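Local coordinates for Non-structural protein 3 (Porcine deltacoronavirus, PDB 6LN0) that probably cleaves the viral polyprotein through its zinc-containing papain-like protease part and may bind ADP-ribose through its macro domain, at residues K357-M361 / K362-W366; L111-P114 / A115-I119; V213-E216 / V217-A221; T303-R306 / V307-G311. All coordinates share one frame; numbering follows the deposited sequence.

How the contacts relate
The four contacts illustrate how one elongated chain is fixed locally, turn by turn, and none touches another. Contact 2 belongs to the macro domain and lies across the chain's centre from contact 1, the two centres about 80 Å apart. Contacts 3 and 4 both fall in the papain-like peptidase part, with nearest atoms about 12 Å apart, and helix 228-237 lends side chains to both: Tyr231 meets contact 3, while Val233 and Thr237 meet contact 4. Contact 1 is the zinc-bearing hairpin, where Cys360 and Cys363 hold half of the metal site; its nearest atoms are about 21 Å from contact 4 and about 29 Å from contact 3.

Contact 1: K357-M361 / K362-W366; sequences KVYCM and KCDVW. With ZN (zinc ion), chain B.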
loop_
_atom_site.group_PDB
_atom_site.type_symbol
_atom_site.label_atom_id
_atom_site.label_comp_id
_atom_site.label_asym_id
_atom_site.label_seq_id
_atom_site.Cartn_x
_atom_site.Cartn_y
_atom_site.Cartn_z
ATOM N N LYS A 357 22.524 11.032 -37.985
ATOM C CA LYS A 357 21.526 11.525 -38.925
ATOM C C LYS A 357 20.211 11.824 -38.218
ATOM O O LYS A 357 19.915 11.289 -37.149
ATOM C CB LYS A 357 21.277 10.524 -40.055
ATOM C CG LYS A 357 22.553 9.866 -40.617
ATOM C CD LYS A 357 22.288 9.203 -41.967
ATOM C CE LYS A 357 23.404 8.219 -42.347
ATOM N NZ LYS A 357 23.060 7.534 -43.623
ATOM N N VAL A 358 19.405 12.675 -38.840
ATOM C CA VAL A 358 18.024 12.852 -38.428
ATOM C C VAL A 358 17.133 12.635 -39.633
ATOM O O VAL A 358 17.579 12.634 -40.785
ATOM C CB VAL A 358 17.750 14.232 -37.803
ATOM C CG1 VAL A 358 18.419 14.337 -36.452
ATOM C CG2 VAL A 358 18.192 15.380 -38.755
ATOM N N TYR A 359 15.855 12.470 -39.351
ATOM C CA TYR A 359 14.853 12.295 -40.384
ATOM C C TYR A 359 14.334 13.658 -40.818
ATOM O O TYR A 359 13.826 14.427 -39.998
ATOM C CB TYR A 359 13.705 11.427 -39.881
ATOM C CG TYR A 359 12.647 11.222 -40.929
ATOM C CD1 TYR A 359 12.893 10.433 -42.040
ATOM C CD2 TYR A 359 11.423 11.838 -40.823
ATOM C CE1 TYR A 359 11.934 10.245 -43.000
ATOM C CE2 TYR A 359 10.451 11.655 -41.781
ATOM C CZ TYR A 359 10.710 10.850 -42.867
ATOM O OH TYR A 359 9.755 10.662 -43.847
ATOM N N CYS A 360 14.438 13.942 -42.107
ATOM C CA CYS A 360 13.843 15.147 -42.661
ATOM C C CYS A 360 12.458 14.810 -43.198
ATOM O O CYS A 360 12.328 14.023 -44.142
ATOM C CB CYS A 360 14.703 15.733 -43.783
ATOM S SG CYS A 360 13.918 17.223 -44.491
ATOM N N MET A 361 11.429 15.415 -42.611
ATOM C CA MET A 361 10.070 15.169 -43.083
ATOM C C MET A 361 9.843 15.762 -44.459
ATOM O O MET A 361 9.110 15.179 -45.268
ATOM C CB MET A 361 9.042 15.721 -42.086
ATOM C CG MET A 361 9.415 17.035 -41.455
ATOM S SD MET A 361 8.626 17.304 -39.818
ATOM C CE MET A 361 8.934 15.757 -38.965
ATOM N N LYS A 362 10.493 16.887 -44.759
ATOM C CA LYS A 362 10.284 17.543 -46.048
ATOM C C LYS A 362 10.709 16.650 -47.210
ATOM O O LYS A 362 9.923 16.404 -48.132
ATOM C CB LYS A 362 11.028 18.874 -46.086
ATOM C CG LYS A 362 10.479 19.906 -45.101
ATOM C CD LYS A 362 11.295 21.188 -45.127
ATOM C CE LYS A 362 10.829 22.179 -44.071
ATOM N NZ LYS A 362 11.624 23.445 -44.130
ATOM N N CYS A 363 11.949 16.153 -47.181
ATOM C CA CYS A 363 12.546 15.380 -48.265
ATOM C C CYS A 363 12.404 13.872 -48.090
ATOM O O CYS A 363 12.796 13.119 -48.992
ATOM C CB CYS A 363 14.046 15.680 -48.387
ATOM S SG CYS A 363 14.599 17.399 -48.205
ATOM N N ASP A 364 11.933 13.417 -46.933
ATOM C CA ASP A 364 11.768 11.999 -46.643
ATOM C C ASP A 364 13.064 11.225 -46.865
ATOM O O ASP A 364 13.129 10.299 -47.668
ATOM C CB ASP A 364 10.633 11.397 -47.474
ATOM C CG ASP A 364 10.334 9.965 -47.086
ATOM O OD1 ASP A 364 10.599 9.612 -45.911
ATOM O OD2 ASP A 364 9.857 9.198 -47.959
ATOM N N VAL A 365 14.099 11.622 -46.119
ATOM C CA VAL A 365 15.385 10.936 -46.108
ATOM C C VAL A 365 15.991 11.064 -44.720
ATOM O O VAL A 365 15.692 11.997 -43.970
ATOM C CB VAL A 365 16.387 11.509 -47.142
ATOM C CG1 VAL A 365 16.000 11.108 -48.533
ATOM C CG2 VAL A 365 16.438 13.019 -47.028
ATOM N N TRP A 366 16.877 10.126 -44.395
ATOM C CA TRP A 366 17.751 10.218 -43.233
ATOM C C TRP A 366 19.002 10.983 -43.653
ATOM O O TRP A 366 19.810 10.481 -44.440
ATOM C CB TRP A 366 18.078 8.825 -42.701
ATOM C CG TRP A 366 16.891 8.249 -42.020
ATOM C CD1 TRP A 366 15.935 7.461 -42.583
ATOM C CD2 TRP A 366 16.488 8.458 -40.647
ATOM N NE1 TRP A 366 14.969 7.152 -41.650
ATOM C CE2 TRP A 366 15.283 7.746 -40.454
ATOM C CE3 TRP A 366 17.030 9.176 -39.569
ATOM C CZ2 TRP A 366 14.597 7.727 -39.213
ATOM C CZ3 TRP A 366 16.350 9.162 -38.333
ATOM C CH2 TRP A 366 15.145 8.435 -38.170
HETATM ZN ZN ZN B . 15.482 17.882 -46.092
#
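Tyr359 and Trp366 face each other as a non-hydrogen-bonded pair of an antiparallel hairpin, their CA atoms 4.6 Å apart, and the tyrosine side chain runs from the indole to the turn. Its CB sits over one face of the indole, 3.7 Å from the centroid of the six-membered ring of Trp366, a CH-pi contact only 9° off the ring normal. With CG anti to the backbone N (chi1 -180°), the ring then runs toward the turn: CD1 passes NE1 of Trp366 and O of Val365, and CE1 nears OD1 of Asp364. At the tip, OH donates to that same OD1, which lies at the ring edge in the ring plane; the modelled separation of Tyr359 OH and Asp364 OD1, 2.5 Å, is very short. The carboxylate is turned 76° from the ring.

Cys360 points to the other face of the hairpin. Its N donates a nearly straight bond to O of Val365 at 3.0 Å, while its O takes a weak bond from Asp364 N, so that Asp364 and Val365 both oppose it in a G1 beta bulge. Cys360 SG and Cys363 SG each bind zinc at 2.3 Å, and Cys363 N also donates to Cys360 SG at 3.5 Å, an N-H...S bond that probably steadies the metal-bound sulfur, of the kind found in zinc knuckles with a Cys-x-x-Cys pair.

Cys334 and Cys335 complete the four-cysteine site. Strand 358-360 is the outermost strand on its side of the sheet and pairs with strand 365-371, while Val358 packs on Phe339 and Ile345 of strand 338-346.

Contact 2: L111-P114 / A115-I119; sequences LTEP and AHYVI
Leu111 and Tyr117 meet across a reversal of the chain: the end-to-end directions of 111-114 and 115-119 differ by 149°, and Pro114 is the centre of an inverse gamma turn, in which Ala115 N gives a weak bond to Glu113 O (3.0 Å, 122°). The Tyr117 side chain reaches back across the bend. With CG anti to the carbonyl carbon (chi1 -69°), the ring is carried back over the bend toward the 111-113 backbone.

One face of that ring receives Leu111 CD2, which stands 3.6 Å from Tyr117 CD2 and lies toward the rim, a CH-pi contact. The same methyl also touches Ile119 CD1, at 4.1 Å, and so bridges two residues whose side chains share one side of the strand. At the far end of the ring the hydroxyl enters the curve of the loop. Thr112 N points a weak bond at Tyr117 OH, 3.4 Å away, and Glu113 O lies at the ring edge in its plane, 3.2 Å from that oxygen.

The loop joins helix 99-110 to strand 117-120, an inner strand of the macro-domain sheet lying between strands 29-34 and 146-152. Ile110 of the helix touches both Tyr117 and Ile119, while Ile146 meets Leu111 and Tyr117 from the neighbouring strand.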
loop_
_atom_site.group_PDB
_atom_site.type_symbol
_atom_site.label_atom_id
_atom_site.label_comp_id
_atom_site.label_asym_id
_atom_site.label_seq_id
_atom_site.Cartn_x
_atom_site.Cartn_y
_atom_site.Cartn_z
ATOM N N LEU A 111 -30.502 -10.094 18.981
ATOM C CA LEU A 111 -30.508 -9.024 17.986
ATOM C C LEU A 111 -31.245 -9.536 16.756
ATOM O O LEU A 111 -30.645 -10.032 15.800
ATOM C CB LEU A 111 -29.090 -8.579 17.670
ATOM C CG LEU A 111 -28.333 -8.110 18.913
ATOM C CD1 LEU A 111 -26.894 -8.589 18.895
ATOM C CD2 LEU A 111 -28.411 -6.592 19.052
ATOM N N THR A 112 -32.571 -9.425 16.799
ATOM C CA THR A 112 -33.437 -10.026 15.801
ATOM C C THR A 112 -34.367 -9.033 15.134
ATOM O O THR A 112 -34.882 -9.328 14.052
ATOM C CB THR A 112 -34.285 -11.137 16.437
ATOM O OG1 THR A 112 -35.184 -10.559 17.396
ATOM C CG2 THR A 112 -33.390 -12.144 17.126
ATOM N N GLU A 113 -34.585 -7.874 15.732
ATOM C CA GLU A 113 -35.576 -6.905 15.301
ATOM C C GLU A 113 -34.926 -5.535 15.245
ATOM O O GLU A 113 -33.918 -5.294 15.912
ATOM C CB GLU A 113 -36.768 -6.884 16.269
ATOM C CG GLU A 113 -37.270 -8.256 16.668
ATOM C CD GLU A 113 -38.049 -8.928 15.550
ATOM O OE1 GLU A 113 -37.799 -10.132 15.278
ATOM O OE2 GLU A 113 -38.913 -8.242 14.947
ATOM N N PRO A 114 -35.451 -4.628 14.456
ATOM C CA PRO A 114 -34.795 -3.318 14.355
ATOM C C PRO A 114 -35.236 -2.379 15.470
ATOM O O PRO A 114 -36.202 -1.619 15.349
ATOM C CB PRO A 114 -35.199 -2.837 12.957
ATOM C CG PRO A 114 -36.502 -3.517 12.712
ATOM C CD PRO A 114 -36.530 -4.799 13.468
ATOM N N ALA A 115 -34.504 -2.468 16.581
ATOM C CA ALA A 115 -34.769 -1.725 17.803
ATOM C C ALA A 115 -33.440 -1.261 18.374
ATOM O O ALA A 115 -32.367 -1.688 17.931
ATOM C CB ALA A 115 -35.512 -2.579 18.841
ATOM N N HIS A 116 -33.516 -0.395 19.384
ATOM C CA HIS A 116 -32.335 0.058 20.106
ATOM C C HIS A 116 -32.089 -0.869 21.289
ATOM O O HIS A 116 -32.863 -0.885 22.249
ATOM C CB HIS A 116 -32.476 1.494 20.594
ATOM C CG HIS A 116 -31.422 1.871 21.588
ATOM N ND1 HIS A 116 -31.715 2.327 22.858
ATOM C CD2 HIS A 116 -30.069 1.807 21.514
ATOM C CE1 HIS A 116 -30.589 2.557 23.510
ATOM N NE2 HIS A 116 -29.576 2.250 22.719
ATOM N N TYR A 117 -30.994 -1.606 21.240
ATOM C CA TYR A 117 -30.659 -2.583 22.260
ATOM C C TYR A 117 -29.666 -1.998 23.253
ATOM O O TYR A 117 -28.745 -1.266 22.875
ATOM C CB TYR A 117 -30.067 -3.831 21.618
ATOM C CG TYR A 117 -31.063 -4.632 20.824
ATOM C CD1 TYR A 117 -31.836 -5.613 21.437
ATOM C CD2 TYR A 117 -31.225 -4.428 19.462
ATOM C CE1 TYR A 117 -32.754 -6.363 20.721
ATOM C CE2 TYR A 117 -32.144 -5.174 18.739
ATOM C CZ TYR A 117 -32.902 -6.138 19.371
ATOM O OH TYR A 117 -33.808 -6.890 18.661
ATOM N N VAL A 118 -29.854 -2.332 24.524
ATOM C CA VAL A 118 -28.909 -1.994 25.574
ATOM C C VAL A 118 -28.477 -3.308 26.185
ATOM O O VAL A 118 -29.314 -4.064 26.692
ATOM C CB VAL A 118 -29.522 -1.054 26.621
ATOM C CG1 VAL A 118 -28.537 -0.751 27.696
ATOM C CG2 VAL A 118 -29.981 0.226 25.954
ATOM N N ILE A 119 -27.190 -3.615 26.090
ATOM C CA ILE A 119 -26.758 -4.959 26.448
ATOM C C ILE A 119 -25.599 -4.896 27.437
ATOM O O ILE A 119 -24.503 -4.425 27.095
ATOM C CB ILE A 119 -26.376 -5.771 25.197
ATOM C CG1 ILE A 119 -27.410 -5.577 24.089
ATOM C CG2 ILE A 119 -26.268 -7.241 25.518
ATOM C CD1 ILE A 119 -27.369 -6.649 23.020
#

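Contact 3: V213-E216 / V217-A221; sequences VTEE and VQNQA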
loop_
_atom_site.group_PDB
_atom_site.type_symbol
_atom_site.label_atom_id
_atom_site.label_comp_id
_atom_site.label_asym_id
_atom_site.label_seq_id
_atom_site.Cartn_x
_atom_site.Cartn_y
_atom_site.Cartn_z
ATOM N N VAL A 213 1.161 4.976 0.965
ATOM C CA VAL A 213 1.417 6.022 -0.014
ATOM C C VAL A 213 0.990 7.368 0.560
ATOM O O VAL A 213 -0.160 7.791 0.407
ATOM C CB VAL A 213 0.727 5.695 -1.347
ATOM C CG1 VAL A 213 0.920 6.828 -2.365
ATOM C CG2 VAL A 213 1.266 4.374 -1.885
ATOM N N THR A 214 1.908 8.028 1.260
ATOM C CA THR A 214 1.644 9.363 1.766
ATOM C C THR A 214 1.787 10.344 0.615
ATOM O O THR A 214 1.965 9.953 -0.541
ATOM C CB THR A 214 2.588 9.717 2.902
ATOM O OG1 THR A 214 3.924 9.834 2.394
ATOM C CG2 THR A 214 2.513 8.684 4.000
ATOM N N GLU A 215 1.713 11.638 0.902
ATOM C CA GLU A 215 1.953 12.597 -0.168
ATOM C C GLU A 215 3.441 12.843 -0.368
ATOM O O GLU A 215 3.850 13.248 -1.460
ATOM C CB GLU A 215 1.205 13.916 0.100
ATOM C CG GLU A 215 -0.228 13.950 -0.488
ATOM C CD GLU A 215 -0.311 14.550 -1.907
ATOM O OE1 GLU A 215 -1.086 14.031 -2.750
ATOM O OE2 GLU A 215 0.390 15.552 -2.182
ATOM N N GLU A 216 4.252 12.578 0.658
ATOM C CA GLU A 216 5.699 12.570 0.485
ATOM C C GLU A 216 6.141 11.439 -0.448
ATOM O O GLU A 216 7.066 11.615 -1.255
ATOM C CB GLU A 216 6.371 12.445 1.845
ATOM C CG GLU A 216 7.810 12.916 1.853
ATOM C CD GLU A 216 8.557 12.480 3.108
ATOM O OE1 GLU A 216 8.472 11.282 3.479
ATOM O OE2 GLU A 216 9.225 13.341 3.730
ATOM N N VAL A 217 5.493 10.271 -0.350
ATOM C CA VAL A 217 5.765 9.198 -1.299
ATOM C C VAL A 217 5.417 9.640 -2.717
ATOM O O VAL A 217 6.210 9.467 -3.647
ATOM C CB VAL A 217 5.009 7.916 -0.917
ATOM C CG1 VAL A 217 5.113 6.895 -2.057
ATOM C CG2 VAL A 217 5.540 7.338 0.405
ATOM N N GLN A 218 4.227 10.220 -2.908
ATOM C CA GLN A 218 3.855 10.625 -4.255
ATOM C C GLN A 218 4.848 11.629 -4.801
ATOM O O GLN A 218 5.266 11.523 -5.956
ATOM C CB GLN A 218 2.445 11.196 -4.292
ATOM C CG GLN A 218 1.392 10.128 -4.428
ATOM C CD GLN A 218 0.231 10.353 -3.482
ATOM O OE1 GLN A 218 0.337 11.116 -2.509
ATOM N NE2 GLN A 218 -0.884 9.671 -3.741
ATOM N N ASN A 219 5.307 12.563 -3.969
ATOM C CA ASN A 219 6.229 13.565 -4.497
ATOM C C ASN A 219 7.581 12.953 -4.845
ATOM O O ASN A 219 8.217 13.374 -5.822
ATOM C CB ASN A 219 6.393 14.722 -3.517
ATOM C CG ASN A 219 5.161 15.619 -3.478
ATOM O OD1 ASN A 219 5.241 16.786 -3.847
ATOM N ND2 ASN A 219 4.016 15.070 -3.057
ATOM N N GLN A 220 8.026 11.953 -4.072
ATOM C CA GLN A 220 9.305 11.297 -4.333
ATOM C C GLN A 220 9.267 10.533 -5.656
ATOM O O GLN A 220 10.154 10.695 -6.498
ATOM C CB GLN A 220 9.668 10.362 -3.177
ATOM C CG GLN A 220 10.275 11.050 -1.951
ATOM C CD GLN A 220 11.753 11.351 -2.115
ATOM O OE1 GLN A 220 12.129 12.449 -2.525
ATOM N NE2 GLN A 220 12.606 10.369 -1.807
ATOM N N ALA A 221 8.234 9.711 -5.859
ATOM C CA ALA A 221 8.033 9.051 -7.143
ATOM C C ALA A 221 8.090 10.044 -8.294
ATOM O O ALA A 221 8.829 9.841 -9.269
ATOM C CB ALA A 221 6.695 8.321 -7.152
#
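Thr214 OG1 takes the amide hydrogen of Val217, 3.2 Å from Val217 N at an angle of 161°. The torsion that brings it there places the hydroxyl between the backbone N and the carbonyl carbon (chi1 67°), turned in under the first helical turn, with Val217 CG2 lying 3.6 Å from OG1. The carbonyl of Thr214 receives Gln218 N at 3.3 Å, the donor standing above the carbonyl plane. Glu215 O takes the backbone N of Asn219 at 3.0 Å; Asn219 ND2 also lies against it, but the modelled 2.4 Å is too short, so that second bond is doubtful in detail. Asn219 CB points back at the preceding turn, which brings its amide near that carbonyl.

This is an N-cap: Thr214 is the residue just before helix 215-223, and its side chain satisfies an amide whose partner four residues back would lie before the helix. Gln220 N, bonded to Glu216 O at 3.0 Å, carries the regular pattern on.

Val213, one residue before the cap, lays CG1 4.2 Å from Val217 CG1 on the buried flank. Outside the two segments, Leu228 and Phe200 pack on Val213, and Tyr231 of helix 228-237 packs on Val217, Gln220 and Ala221. The backbone of Val213 is further bonded to that of Asn193.

Contact 4: T303-R306 / V307-G311; sequences TNRR and VGEMG
Arg305 and Glu309 cross at about a right angle, with guanidinium and carboxylate planes 85° apart, so the two charged groups do not lie flat against each other. Glu309 OE2 approaches the guanidinium at its edge, in its plane, but stays 3.8 Å from Arg305 NH1, a long salt bridge. The other carboxylate oxygen is held more closely: Arg306 N donates to Glu309 OE1 at 2.8 Å, from above the carboxylate plane. Glu309 can reach because its CB points at the 303-306 segment and its chain runs out straight, CG anti to the backbone N (chi1 -170°). One carboxylate thus binds a backbone amide with one oxygen and reaches toward a guanidinium with the other.

Between the backbones, Glu309 N bonds to Arg306 O at 2.8 Å, closing a type II beta turn over Arg306 to Glu309, in the loop between helix 293-302 and helix 313-322 of the papain-like peptidase part. Gly308 occupies its third position at a positive phi of 105°, where a side chain would press on the preceding carbonyl oxygen. The carboxylate comes back to the residue that opens the turn through the bond to Arg306 N, and the side chain and backbone of Glu309 each grip Arg306 with one bond.

Over one face of the Arg305 guanidinium lies the backbone further on: Gly311 CA is 3.5 Å from Arg305 NE, toward the rim, and Met310 O is above the same group. The arginine chain bends at its second torsion, laying the guanidinium beside Gly311. Its NH2 is bonded to Gln315 OE1, and Tyr300 and Phe261 touch its side chain, while Val307 rests on Tyr300, Trp242 and Thr237.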
loop_
_atom_site.group_PDB
_atom_site.type_symbol
_atom_site.label_atom_id
_atom_site.label_comp_id
_atom_site.label_asym_id
_atom_site.label_seq_id
_atom_site.Cartn_x
_atom_site.Cartn_y
_atom_site.Cartn_z
ATOM N N THR A 303 13.388 1.469 -16.321
ATOM C CA THR A 303 13.324 0.638 -17.520
ATOM C C THR A 303 12.579 -0.670 -17.280
ATOM O O THR A 303 12.564 -1.533 -18.158
ATOM C CB THR A 303 14.737 0.369 -18.089
ATOM O OG1 THR A 303 15.547 -0.329 -17.143
ATOM C CG2 THR A 303 15.442 1.652 -18.404
ATOM N N ASN A 304 11.938 -0.825 -16.117
ATOM C CA ASN A 304 11.046 -1.952 -15.853
ATOM C C ASN A 304 11.793 -3.282 -15.948
ATOM O O ASN A 304 11.368 -4.221 -16.615
ATOM C CB ASN A 304 9.836 -1.927 -16.788
ATOM C CG ASN A 304 9.003 -0.690 -16.606
ATOM O OD1 ASN A 304 8.452 -0.469 -15.540
ATOM N ND2 ASN A 304 8.912 0.130 -17.637
ATOM N N ARG A 305 12.916 -3.359 -15.258
ATOM C CA ARG A 305 13.676 -4.588 -15.161
ATOM C C ARG A 305 13.782 -4.988 -13.704
ATOM O O ARG A 305 13.601 -4.169 -12.802
ATOM C CB ARG A 305 15.089 -4.430 -15.741
ATOM C CG ARG A 305 15.106 -3.878 -17.129
ATOM C CD ARG A 305 14.502 -4.867 -18.095
ATOM N NE ARG A 305 14.643 -4.370 -19.453
ATOM C CZ ARG A 305 14.168 -4.990 -20.525
ATOM N NH1 ARG A 305 13.514 -6.140 -20.380
ATOM N NH2 ARG A 305 14.351 -4.464 -21.735
ATOM N N ARG A 306 14.116 -6.250 -13.481
ATOM C CA ARG A 306 14.479 -6.719 -12.158
ATOM C C ARG A 306 15.921 -7.203 -12.178
ATOM O O ARG A 306 16.403 -7.735 -13.179
ATOM C CB ARG A 306 13.543 -7.828 -11.687
ATOM C CG ARG A 306 12.062 -7.507 -11.885
ATOM C CD ARG A 306 11.665 -6.185 -11.210
ATOM N NE ARG A 306 11.938 -6.180 -9.768
ATOM C CZ ARG A 306 11.090 -6.609 -8.830
ATOM N NH1 ARG A 306 9.897 -7.085 -9.171
ATOM N NH2 ARG A 306 11.438 -6.558 -7.550
ATOM N N VAL A 307 16.610 -6.999 -11.060
ATOM C CA VAL A 307 17.985 -7.455 -10.934
ATOM C C VAL A 307 18.065 -8.950 -11.201
ATOM O O VAL A 307 17.277 -9.741 -10.666
ATOM C CB VAL A 307 18.517 -7.095 -9.544
ATOM C CG1 VAL A 307 18.884 -5.634 -9.510
ATOM C CG2 VAL A 307 17.453 -7.370 -8.507
ATOM N N GLY A 308 19.024 -9.345 -12.037
ATOM C CA GLY A 308 19.115 -10.708 -12.516
ATOM C C GLY A 308 18.650 -10.795 -13.955
ATOM O O GLY A 308 19.213 -11.530 -14.771
ATOM N N GLU A 309 17.619 -10.018 -14.270
ATOM C CA GLU A 309 17.114 -9.891 -15.626
ATOM C C GLU A 309 18.066 -9.036 -16.443
ATOM O O GLU A 309 18.788 -8.182 -15.907
ATOM C CB GLU A 309 15.725 -9.261 -15.584
ATOM C CG GLU A 309 14.885 -9.231 -16.822
ATOM C CD GLU A 309 13.545 -8.569 -16.497
ATOM O OE1 GLU A 309 13.355 -8.196 -15.304
ATOM O OE2 GLU A 309 12.697 -8.412 -17.413
ATOM N N MET A 310 18.080 -9.283 -17.748
ATOM C CA MET A 310 18.963 -8.581 -18.663
ATOM C C MET A 310 18.111 -7.654 -19.511
ATOM O O MET A 310 17.041 -8.051 -19.987
ATOM C CB MET A 310 19.760 -9.562 -19.535
ATOM C CG MET A 310 20.816 -8.884 -20.434
ATOM S SD MET A 310 20.360 -9.001 -22.156
ATOM C CE MET A 310 21.555 -7.932 -22.930
ATOM N N GLY A 311 18.570 -6.411 -19.653
ATOM C CA GLY A 311 17.822 -5.386 -20.368
ATOM C C GLY A 311 18.550 -4.753 -21.545
ATOM O O GLY A 311 19.598 -5.239 -21.985
#